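SAM dependent methyltransferase (Agrobacterium tumefaciens, PDB 2IGT) binds S-adenosylmethionine and probably transfers its methyl group to an acceptor substrate. Local coordinates at residues 36-41 with 302-307; 71-76 with 315-320. One frame throughout, in Å; residues are numbered along the deposited sequence.

Contact 1: 36-41 with 302-307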
# COMPACT_ATOMS: atom_id res chain seq x y z
N ILE A 36 -19.48 -2.02 35.63
CA ILE A 36 -18.99 -0.82 34.98
C ILE A 36 -17.68 -0.46 35.68
O ILE A 36 -17.68 -0.17 36.89
CB ILE A 36 -19.99 0.37 35.02
CG1 ILE A 36 -21.38 -0.01 34.42
CG2 ILE A 36 -19.37 1.63 34.32
CD1 ILE A 36 -21.33 -0.50 32.94
N LEU A 37 -16.58 -0.53 34.95
CA LEU A 37 -15.28 -0.18 35.50
C LEU A 37 -15.00 1.26 35.16
O LEU A 37 -15.18 1.68 34.02
CB LEU A 37 -14.19 -1.07 34.92
CG LEU A 37 -14.27 -2.56 35.27
CD1 LEU A 37 -13.11 -3.25 34.53
CD2 LEU A 37 -14.22 -2.81 36.80
N GLU A 38 -14.59 2.03 36.16
CA GLU A 38 -14.43 3.46 35.97
C GLU A 38 -13.06 3.92 36.41
O GLU A 38 -12.57 3.54 37.46
CB GLU A 38 -15.54 4.22 36.72
CG GLU A 38 -15.27 5.70 36.91
CD GLU A 38 -16.46 6.46 37.50
OE1 GLU A 38 -17.63 6.01 37.35
OE2 GLU A 38 -16.23 7.52 38.11
N SER A 39 -12.46 4.76 35.58
CA SER A 39 -11.22 5.43 35.88
C SER A 39 -11.46 6.95 35.90
O SER A 39 -12.12 7.49 35.00
CB SER A 39 -10.24 5.09 34.74
OG SER A 39 -8.98 5.61 35.03
N SER A 40 -10.90 7.63 36.90
CA SER A 40 -10.98 9.09 36.96
C SER A 40 -9.67 9.82 36.56
O SER A 40 -9.61 11.07 36.53
CB SER A 40 -11.50 9.56 38.32
OG SER A 40 -12.90 9.31 38.43
N GLY A 41 -8.65 9.02 36.23
CA GLY A 41 -7.37 9.55 35.78
C GLY A 41 -6.50 10.13 36.88
O GLY A 41 -6.79 11.20 37.47
N GLU A 302 -18.62 -2.35 30.65
CA GLU A 302 -17.95 -1.26 29.93
C GLU A 302 -16.87 -0.69 30.84
O GLU A 302 -17.00 -0.69 32.06
CB GLU A 302 -18.97 -0.19 29.50
CG GLU A 302 -19.91 -0.74 28.43
CD GLU A 302 -20.89 0.25 27.86
OE1 GLU A 302 -20.78 1.47 28.14
OE2 GLU A 302 -21.77 -0.23 27.10
N LEU A 303 -15.79 -0.25 30.21
CA LEU A 303 -14.71 0.51 30.85
C LEU A 303 -14.90 1.99 30.47
O LEU A 303 -14.94 2.32 29.29
CB LEU A 303 -13.34 0.03 30.36
CG LEU A 303 -12.12 0.83 30.83
CD1 LEU A 303 -11.96 0.77 32.36
CD2 LEU A 303 -10.84 0.29 30.16
N VAL A 304 -15.01 2.85 31.49
CA VAL A 304 -15.37 4.24 31.25
C VAL A 304 -14.35 5.16 31.93
O VAL A 304 -13.64 4.74 32.88
CB VAL A 304 -16.81 4.56 31.74
CG1 VAL A 304 -17.78 3.46 31.29
CG2 VAL A 304 -16.87 4.66 33.26
N ILE A 305 -14.25 6.38 31.41
CA ILE A 305 -13.49 7.45 32.03
C ILE A 305 -14.50 8.49 32.49
O ILE A 305 -15.42 8.86 31.74
CB ILE A 305 -12.58 8.18 30.98
CG1 ILE A 305 -11.56 7.22 30.34
CG2 ILE A 305 -11.89 9.39 31.63
CD1 ILE A 305 -10.91 7.78 29.02
N ARG A 306 -14.31 9.01 33.69
CA ARG A 306 -15.12 10.11 34.14
C ARG A 306 -14.34 11.43 34.00
O ARG A 306 -13.18 11.51 34.40
CB ARG A 306 -15.58 9.89 35.59
CG ARG A 306 -16.67 10.89 35.98
CD ARG A 306 -17.25 10.60 37.36
NE ARG A 306 -18.01 9.34 37.44
CZ ARG A 306 -19.31 9.23 37.16
NH1 ARG A 306 -20.02 10.28 36.74
NH2 ARG A 306 -19.90 8.04 37.28
N GLU A 307 -14.98 12.44 33.43
CA GLU A 307 -14.40 13.78 33.37
C GLU A 307 -13.90 14.18 34.74
O GLU A 307 -14.53 13.88 35.77
CB GLU A 307 -15.43 14.82 32.93
CG GLU A 307 -15.86 14.69 31.51
CD GLU A 307 -16.95 15.67 31.17
OE1 GLU A 307 -17.77 16.01 32.07
OE2 GLU A 307 -17.00 16.06 29.99
O HOH W 1 -10.44 11.89 34.04
O HOH W 2 -14.00 12.33 37.92

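Contact 2: 71-76 with 315-320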
# COMPACT_ATOMS: atom_id res chain seq x y z
N ALA A 71 -19.36 12.00 22.46
CA ALA A 71 -19.49 13.13 23.38
C ALA A 71 -20.50 14.12 22.79
O ALA A 71 -20.16 15.21 22.35
CB ALA A 71 -18.13 13.78 23.63
N LEU A 72 -21.77 13.71 22.79
CA LEU A 72 -22.87 14.49 22.20
C LEU A 72 -23.35 15.68 23.01
O LEU A 72 -23.99 16.61 22.47
CB LEU A 72 -24.06 13.56 21.98
CG LEU A 72 -23.84 12.52 20.90
CD1 LEU A 72 -24.88 11.40 21.00
CD2 LEU A 72 -23.90 13.20 19.55
N TRP A 73 -23.09 15.63 24.31
CA TRP A 73 -23.45 16.68 25.24
C TRP A 73 -22.60 17.95 25.03
O TRP A 73 -21.78 18.00 24.11
CB TRP A 73 -23.31 16.12 26.66
CG TRP A 73 -21.94 15.54 26.89
CD1 TRP A 73 -20.80 16.24 27.17
CD2 TRP A 73 -21.55 14.16 26.81
NE1 TRP A 73 -19.73 15.38 27.31
CE2 TRP A 73 -20.16 14.10 27.07
CE3 TRP A 73 -22.24 12.97 26.53
CZ2 TRP A 73 -19.45 12.90 27.11
CZ3 TRP A 73 -21.53 11.77 26.55
CH2 TRP A 73 -20.16 11.74 26.84
N ARG A 74 -22.79 18.94 25.90
CA ARG A 74 -22.09 20.23 25.85
C ARG A 74 -20.82 20.24 26.71
O ARG A 74 -20.78 19.60 27.76
CB ARG A 74 -23.01 21.34 26.34
CG ARG A 74 -23.40 22.35 25.28
CD ARG A 74 -24.48 23.31 25.78
NE ARG A 74 -25.83 22.76 25.57
CZ ARG A 74 -26.57 22.21 26.52
NH1 ARG A 74 -26.11 22.14 27.76
NH2 ARG A 74 -27.77 21.74 26.23
N PRO A 75 -19.79 20.98 26.28
CA PRO A 75 -18.60 21.18 27.12
C PRO A 75 -18.97 22.04 28.34
O PRO A 75 -19.81 22.94 28.22
CB PRO A 75 -17.64 21.96 26.21
CG PRO A 75 -18.14 21.71 24.82
CD PRO A 75 -19.64 21.63 24.96
N LEU A 76 -18.39 21.75 29.49
CA LEU A 76 -18.71 22.51 30.71
C LEU A 76 -17.57 23.41 31.21
O LEU A 76 -17.73 24.10 32.21
CB LEU A 76 -19.12 21.55 31.81
CG LEU A 76 -20.41 20.74 31.57
CD1 LEU A 76 -20.59 19.75 32.72
CD2 LEU A 76 -21.64 21.66 31.41
N PRO A 315 -15.91 15.17 39.76
CA PRO A 315 -16.67 14.17 38.98
C PRO A 315 -17.69 14.80 38.01
O PRO A 315 -18.48 15.68 38.40
CB PRO A 315 -17.36 13.31 40.06
CG PRO A 315 -17.34 14.15 41.32
CD PRO A 315 -16.11 15.02 41.22
N GLY A 316 -17.61 14.40 36.74
CA GLY A 316 -18.44 14.97 35.68
C GLY A 316 -19.15 13.84 34.96
O GLY A 316 -19.59 12.87 35.60
N ARG A 317 -19.21 13.94 33.63
CA ARG A 317 -19.89 12.95 32.80
C ARG A 317 -19.02 11.72 32.56
O ARG A 317 -17.79 11.80 32.61
CB ARG A 317 -20.24 13.54 31.42
CG ARG A 317 -21.57 14.36 31.33
CD ARG A 317 -21.40 15.81 31.75
NE ARG A 317 -20.29 16.50 31.08
CZ ARG A 317 -20.42 17.47 30.16
NH1 ARG A 317 -21.62 17.89 29.76
NH2 ARG A 317 -19.33 18.04 29.67
N VAL A 318 -19.68 10.61 32.20
CA VAL A 318 -19.04 9.33 31.89
C VAL A 318 -18.80 9.27 30.38
O VAL A 318 -19.73 9.49 29.59
CB VAL A 318 -19.98 8.15 32.36
CG1 VAL A 318 -19.54 6.81 31.84
CG2 VAL A 318 -20.08 8.11 33.90
N LEU A 319 -17.56 8.98 29.99
CA LEU A 319 -17.21 8.65 28.62
C LEU A 319 -16.82 7.17 28.54
O LEU A 319 -15.75 6.77 29.00
CB LEU A 319 -16.05 9.51 28.11
CG LEU A 319 -15.56 9.20 26.68
CD1 LEU A 319 -16.69 9.38 25.63
CD2 LEU A 319 -14.36 10.07 26.34
N SER A 320 -17.71 6.37 27.97
CA SER A 320 -17.45 4.95 27.87
C SER A 320 -16.52 4.71 26.68
O SER A 320 -16.76 5.22 25.58
CB SER A 320 -18.77 4.21 27.71
OG SER A 320 -18.55 2.82 27.57

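Contact 1: 36-41 with 302-307
Leu-37 gives its N-H to Glu-302 O and takes the N-H of Val-304 on its own O (2.8 Å from Val-304 N), so both backbone polar atoms of this residue are used across the strand pair. Two residues on, Ser-39 does the same: its N reaches Val-304 O at 2.9 Å, and its O accepts from Arg-306 N. Leu-37 thus bonds to the residues flanking its partner Leu-303, as in a parallel pair, and Val-304 likewise joins Leu-37 and Ser-39; CA-H groups add weaker contacts to the same carbonyls, as from Ile-305 CA to Ser-39 O. Strand 30-39 is one of the two outermost strands, within this chain, of the eight-stranded mixed sheet, consistent with the central sheet of a SAM-dependent methyltransferase, and strand 297-306 lies between it and strand 318-328. Beside Val-304, whose CG2 packs on Glu-38 CB, the Glu-38 carboxylate is gripped side-on by Arg-306. Arg-306 NE meets Glu-38 OE2 at 2.6 Å, in the guanidinium plane but from above the carboxylate plane, while Arg-306 NH2 reaches Glu-38 OE1 at 3.0 Å on the syn side, though tilted out of the carboxylate plane. The bend at chi3 (-67°) brings the NE edge of the guanidinium against the carboxylate, and NH1 goes to Gly-316 O. Past the last strand bond, one water donates to both Ser-40 O and Arg-306 O; Ser-40 O is also bonded to Lys-313 NZ.

Contact 2: 71-76 with 315-320
Arg-317 pushes its guanidinium end-on against the backbone of Arg-74: NH1 and NH2 both donate to Arg-74 O, at 2.8 and 2.9 Å. The carbonyl oxygen lies close to the guanidinium plane, and the N-H...O angles of 146° and 140° are the bent ones expected when two nitrogens share one acceptor. Above and below, the flat group is sandwiched. Trp-73 CD1 lies over one face, offset toward the rim and 3.2 Å from Arg-317 NH1, with ring and guanidinium 50° apart, too steep for a parallel stack. Leu-76 CD1 covers the opposite face, over its centre, 3.4 Å from Arg-317 CZ. Bends at chi2 and chi3 fold the arginine chain past the tryptophan: Arg-317 CB and CG lie over one face of the Trp-73 ring and Ala-71 CA over the opposite one. At the far end of the ring, CH2 of Trp-73 sits 3.6 Å from Val-318 O and makes a looser apolar contact with Leu-319 CD1. The contact ties the loop after strand 62-67 of the five-stranded sheet to Arg-317 and the start of strand 318-328 in the eight-stranded sheet. A second shell sets both partners in place. NE of Arg-317 forms a salt bridge with Glu-307 OE1, so the guanidinium is held along another edge and its rotation is restricted. On the loop side, Trp-73 NE1 bonds to Ser-50 OG and Leu-76 N to Asp-49 OD1, which fastens Trp-73 and Leu-76, before and after the Arg-74 carbonyl, to strand 45-51.

Strands 297-306 and 318-328 follow each other in the chain and are neighbours in one sheet, so contacts 1 and 2 use adjoining strands, with centres about 12 Å apart. Contact 1 is partly buried and rests on backbone bonds within the sheet; contact 2 is a surface contact in which one arginine side chain reaches a loop, with no strand pairing between its segments. Arginine serves both, bound to a carboxylate across the first and to a main-chain carbonyl across the second. Besides the Glu-307 salt bridge, a probable hydrogen bond between Glu-302 OE1 and Ser-320 OG and apolar packing of Val-304 on Val-318 join the two.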